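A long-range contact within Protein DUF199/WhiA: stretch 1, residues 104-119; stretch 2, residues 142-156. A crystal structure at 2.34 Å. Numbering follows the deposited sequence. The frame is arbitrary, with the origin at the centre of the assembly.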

# COMPACT_ATOMS: atom_id res chain seq x y z
N PRO A 104 11.42 10.72 -27.37
CA PRO A 104 11.21 11.04 -25.96
C PRO A 104 12.09 10.28 -24.97
O PRO A 104 12.25 10.72 -23.84
CB PRO A 104 9.74 10.67 -25.74
CG PRO A 104 9.49 9.58 -26.70
CD PRO A 104 10.33 9.90 -27.91
N PHE A 105 12.66 9.15 -25.40
CA PHE A 105 13.45 8.30 -24.52
C PHE A 105 14.92 8.68 -24.48
O PHE A 105 15.63 8.31 -23.56
CB PHE A 105 13.34 6.84 -24.94
CG PHE A 105 11.93 6.35 -25.03
CD1 PHE A 105 11.22 6.04 -23.88
CD2 PHE A 105 11.30 6.23 -26.26
CE1 PHE A 105 9.91 5.61 -23.96
CE2 PHE A 105 9.99 5.79 -26.35
CZ PHE A 105 9.29 5.48 -25.19
N PHE A 106 15.36 9.47 -25.46
CA PHE A 106 16.78 9.68 -25.72
C PHE A 106 17.56 10.40 -24.63
O PHE A 106 18.77 10.55 -24.71
CB PHE A 106 16.95 10.50 -27.00
CG PHE A 106 18.00 9.99 -27.89
CD1 PHE A 106 17.73 8.92 -28.73
CD2 PHE A 106 19.28 10.52 -27.87
CE1 PHE A 106 18.70 8.41 -29.55
CE2 PHE A 106 20.26 10.02 -28.69
CZ PHE A 106 19.97 8.96 -29.54
N ASP A 107 16.86 10.82 -23.60
CA ASP A 107 17.31 11.90 -22.77
C ASP A 107 16.47 11.84 -21.51
O ASP A 107 15.27 11.60 -21.60
CB ASP A 107 17.03 13.19 -23.54
CG ASP A 107 17.68 14.38 -22.93
OD1 ASP A 107 18.90 14.51 -23.09
OD2 ASP A 107 16.97 15.21 -22.32
N VAL A 108 17.08 12.02 -20.35
CA VAL A 108 16.34 11.92 -19.09
C VAL A 108 15.36 13.09 -18.91
O VAL A 108 14.29 12.93 -18.34
CB VAL A 108 17.26 11.80 -17.84
CG1 VAL A 108 18.25 12.94 -17.76
CG2 VAL A 108 16.43 11.72 -16.57
N ALA A 109 15.73 14.27 -19.41
CA ALA A 109 14.84 15.43 -19.37
C ALA A 109 13.62 15.20 -20.27
O ALA A 109 12.49 15.40 -19.85
CB ALA A 109 15.59 16.69 -19.80
N LEU A 110 13.86 14.76 -21.50
CA LEU A 110 12.78 14.44 -22.44
C LEU A 110 11.91 13.31 -21.90
O LEU A 110 10.68 13.35 -22.00
CB LEU A 110 13.33 14.06 -23.81
CG LEU A 110 14.13 15.13 -24.56
CD1 LEU A 110 14.78 14.55 -25.81
CD2 LEU A 110 13.23 16.32 -24.92
N PHE A 111 12.55 12.29 -21.33
CA PHE A 111 11.84 11.13 -20.81
C PHE A 111 10.94 11.46 -19.61
O PHE A 111 9.83 10.92 -19.50
CB PHE A 111 12.82 10.02 -20.43
CG PHE A 111 12.17 8.79 -19.89
CD1 PHE A 111 11.33 8.03 -20.70
CD2 PHE A 111 12.37 8.39 -18.58
CE1 PHE A 111 10.71 6.89 -20.21
CE2 PHE A 111 11.76 7.25 -18.08
CZ PHE A 111 10.93 6.50 -18.90
N VAL A 112 11.41 12.33 -18.72
CA VAL A 112 10.62 12.73 -17.56
C VAL A 112 9.35 13.47 -17.98
O VAL A 112 8.28 13.26 -17.40
CB VAL A 112 11.44 13.61 -16.60
CG1 VAL A 112 10.54 14.29 -15.58
CG2 VAL A 112 12.48 12.76 -15.90
N SER A 113 9.47 14.33 -18.99
CA SER A 113 8.32 15.05 -19.53
C SER A 113 7.34 14.12 -20.22
O SER A 113 6.13 14.28 -20.09
CB SER A 113 8.80 16.13 -20.51
OG SER A 113 9.55 17.12 -19.83
N PHE A 114 7.86 13.14 -20.96
CA PHE A 114 7.05 12.10 -21.59
C PHE A 114 6.29 11.30 -20.54
O PHE A 114 5.10 11.03 -20.71
CB PHE A 114 7.95 11.18 -22.43
CG PHE A 114 7.21 10.09 -23.17
CD1 PHE A 114 6.37 10.41 -24.23
CD2 PHE A 114 7.38 8.76 -22.83
CE1 PHE A 114 5.70 9.40 -24.93
CE2 PHE A 114 6.72 7.75 -23.52
CZ PHE A 114 5.87 8.08 -24.57
N LEU A 115 6.98 10.93 -19.46
CA LEU A 115 6.35 10.22 -18.34
C LEU A 115 5.22 11.02 -17.70
O LEU A 115 4.17 10.47 -17.38
CB LEU A 115 7.38 9.87 -17.26
CG LEU A 115 8.26 8.64 -17.47
CD1 LEU A 115 9.22 8.52 -16.30
CD2 LEU A 115 7.42 7.38 -17.61
N ARG A 116 5.45 12.32 -17.52
CA ARG A 116 4.44 13.21 -16.95
C ARG A 116 3.19 13.23 -17.82
O ARG A 116 2.07 13.15 -17.32
CB ARG A 116 5.00 14.62 -16.77
CG ARG A 116 4.03 15.59 -16.10
CD ARG A 116 4.74 16.81 -15.53
NE ARG A 116 5.53 17.50 -16.54
CZ ARG A 116 6.87 17.54 -16.59
NH1 ARG A 116 7.63 16.94 -15.68
NH2 ARG A 116 7.45 18.19 -17.59
N GLY A 117 3.38 13.33 -19.14
CA GLY A 117 2.28 13.27 -20.09
C GLY A 117 1.53 11.95 -20.06
O GLY A 117 0.30 11.93 -20.04
N LEU A 118 2.28 10.85 -20.05
CA LEU A 118 1.70 9.50 -19.96
C LEU A 118 0.84 9.32 -18.71
O LEU A 118 -0.25 8.77 -18.77
CB LEU A 118 2.80 8.43 -19.96
CG LEU A 118 3.47 8.07 -21.29
CD1 LEU A 118 4.52 6.99 -21.07
CD2 LEU A 118 2.44 7.61 -22.33
N PHE A 119 1.36 9.80 -17.59
CA PHE A 119 0.71 9.65 -16.29
C PHE A 119 -0.54 10.52 -16.16
O PHE A 119 -1.58 10.05 -15.69
CB PHE A 119 1.69 9.99 -15.17
CG PHE A 119 1.09 9.91 -13.80
CD1 PHE A 119 0.68 11.06 -13.14
CD2 PHE A 119 0.91 8.68 -13.18
CE1 PHE A 119 0.13 10.99 -11.88
CE2 PHE A 119 0.35 8.60 -11.91
CZ PHE A 119 -0.04 9.75 -11.26
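Stretch 2 142-156: ETLALTRKSLKDFFN

Stretch 2 is helical from 142 to 155 and lies across the helix that stretch 1 forms from 108 onward. The two run in broadly opposing directions, with a signed crossing angle of -130° and axes 11.2 Å apart at closest approach. That spacing leaves room for aromatic rings between the backbones, and packing rather than hydrogen bonding across the stretches joins the modelled atoms.

The contact begins before the first helix. Phe105 starts sideways, but chi1 in the m well carries its ring end nearer: Leu146 CB lies over one face, 3.7 Å from Phe105 CZ, while Thr147 OG1 meets the edge, 3.5 Å from Phe105 CE1. Asp107 points away and caps the helix, its OD2 accepting from Leu110 N at 3.2 Å and, weakly, from Ala109 N at 3.3 Å. Val108 then sets its CB over a face of the Phe154 ring, 3.9 Å from Phe154 CD1; here the CA atoms of Val108 and Phe154 are 6.7 Å apart.

Phe111 is the first knob. Its t rotamer sends the ring among Thr147, Ser150, Leu151 and Phe154, and the ring comes close to Ser150, with Phe111 CZ 3.4 Å from Ser150 CB, which sits over the ring face. One turn along the helix from Val108, Val112 CG2 touches the edge of the Phe155 ring, 3.5 Å from Phe155 CZ.

Phe114, Leu115 and Leu118 join Phe111 in forming the reciprocal hole, filled by Thr147. Leu115 CD2 is 3.8 Å from Thr147 CG2, and Leu118 CD1 is 3.9 Å from Thr147 OG1. That hydroxyl can be buried among apolar groups because Thr147 OG1 donates to Thr143 O at 2.7 Å within its own helix. Leu115 CD1 also reaches Leu151 CD2 at 3.5 Å. Each helix thus lends the other one knob: a large ring from Phe111, a small side chain from Thr147.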

# COMPACT_ATOMS: atom_id res chain seq x y z
N GLU A 142 5.39 -1.47 -28.14
CA GLU A 142 6.76 -0.96 -28.15
C GLU A 142 6.93 0.16 -27.13
O GLU A 142 7.84 0.12 -26.30
CB GLU A 142 7.13 -0.45 -29.55
N THR A 143 6.05 1.16 -27.20
CA THR A 143 6.07 2.31 -26.30
C THR A 143 6.15 1.91 -24.83
O THR A 143 6.91 2.51 -24.06
CB THR A 143 4.80 3.19 -26.49
OG1 THR A 143 4.64 3.51 -27.88
CG2 THR A 143 4.91 4.47 -25.67
N LEU A 144 5.37 0.91 -24.44
CA LEU A 144 5.31 0.43 -23.05
C LEU A 144 6.60 -0.28 -22.63
O LEU A 144 7.07 -0.11 -21.50
CB LEU A 144 4.11 -0.49 -22.86
CG LEU A 144 3.90 -1.10 -21.47
N ALA A 145 7.16 -1.09 -23.53
CA ALA A 145 8.41 -1.79 -23.27
C ALA A 145 9.58 -0.81 -23.16
O ALA A 145 10.40 -0.90 -22.25
CB ALA A 145 8.68 -2.82 -24.36
N LEU A 146 9.65 0.13 -24.11
CA LEU A 146 10.68 1.17 -24.11
C LEU A 146 10.58 2.07 -22.87
O LEU A 146 11.60 2.42 -22.27
CB LEU A 146 10.58 2.02 -25.37
CG LEU A 146 10.83 1.28 -26.69
N THR A 147 9.35 2.42 -22.48
CA THR A 147 9.11 3.20 -21.26
C THR A 147 9.59 2.45 -20.02
O THR A 147 10.21 3.03 -19.13
CB THR A 147 7.61 3.54 -21.10
OG1 THR A 147 7.19 4.37 -22.19
CG2 THR A 147 7.37 4.28 -19.79
N ARG A 148 9.28 1.15 -19.97
CA ARG A 148 9.70 0.30 -18.85
C ARG A 148 11.22 0.15 -18.76
O ARG A 148 11.77 0.09 -17.66
CB ARG A 148 9.06 -1.09 -18.99
CG ARG A 148 9.35 -2.02 -17.82
N LYS A 149 11.88 0.11 -19.91
CA LYS A 149 13.34 0.01 -19.96
C LYS A 149 14.01 1.30 -19.50
O LYS A 149 15.01 1.27 -18.77
CB LYS A 149 13.81 -0.34 -21.38
CG LYS A 149 15.29 -0.66 -21.48
N SER A 150 13.47 2.44 -19.92
CA SER A 150 14.01 3.75 -19.55
C SER A 150 13.79 4.07 -18.07
O SER A 150 14.62 4.72 -17.44
CB SER A 150 13.43 4.86 -20.43
OG SER A 150 14.00 4.83 -21.73
N LEU A 151 12.67 3.61 -17.52
CA LEU A 151 12.41 3.73 -16.08
C LEU A 151 13.50 3.04 -15.27
O LEU A 151 13.92 3.55 -14.23
CB LEU A 151 11.04 3.14 -15.72
CG LEU A 151 9.82 4.03 -15.98
CD1 LEU A 151 8.53 3.26 -15.76
CD2 LEU A 151 9.88 5.27 -15.08
N LYS A 152 13.96 1.90 -15.77
CA LYS A 152 15.02 1.13 -15.13
C LYS A 152 16.39 1.77 -15.32
O LYS A 152 17.14 1.96 -14.36
CB LYS A 152 15.04 -0.30 -15.67
N ASP A 153 16.73 2.10 -16.57
CA ASP A 153 18.03 2.69 -16.90
C ASP A 153 18.27 4.01 -16.17
O ASP A 153 19.33 4.20 -15.57
CB ASP A 153 18.15 2.92 -18.41
CG ASP A 153 18.18 1.63 -19.22
OD1 ASP A 153 17.76 1.65 -20.39
OD2 ASP A 153 18.62 0.59 -18.68
N PHE A 154 17.29 4.90 -16.22
CA PHE A 154 17.43 6.25 -15.65
C PHE A 154 17.22 6.31 -14.14
O PHE A 154 17.97 6.99 -13.45
CB PHE A 154 16.47 7.23 -16.33
CG PHE A 154 16.80 7.53 -17.77
CD1 PHE A 154 18.06 8.00 -18.12
CD2 PHE A 154 15.85 7.39 -18.77
CE1 PHE A 154 18.37 8.30 -19.44
CE2 PHE A 154 16.14 7.69 -20.09
CZ PHE A 154 17.41 8.14 -20.43
N PHE A 155 16.20 5.62 -13.64
CA PHE A 155 15.78 5.77 -12.25
C PHE A 155 15.85 4.48 -11.41
O PHE A 155 15.46 4.49 -10.24
CB PHE A 155 14.35 6.32 -12.21
CG PHE A 155 14.21 7.67 -12.85
CD1 PHE A 155 14.60 8.82 -12.17
CD2 PHE A 155 13.70 7.80 -14.14
CE1 PHE A 155 14.48 10.07 -12.76
CE2 PHE A 155 13.58 9.05 -14.73
CZ PHE A 155 13.97 10.19 -14.05
N ASN A 156 16.34 3.39 -12.00
CA ASN A 156 16.36 2.08 -11.34
C ASN A 156 14.98 1.67 -10.82
O ASN A 156 14.86 1.04 -9.77
CB ASN A 156 17.40 2.07 -10.21
CG ASN A 156 17.74 0.66 -9.74
OD1 ASN A 156 18.12 -0.20 -10.54
ND2 ASN A 156 17.60 0.42 -8.44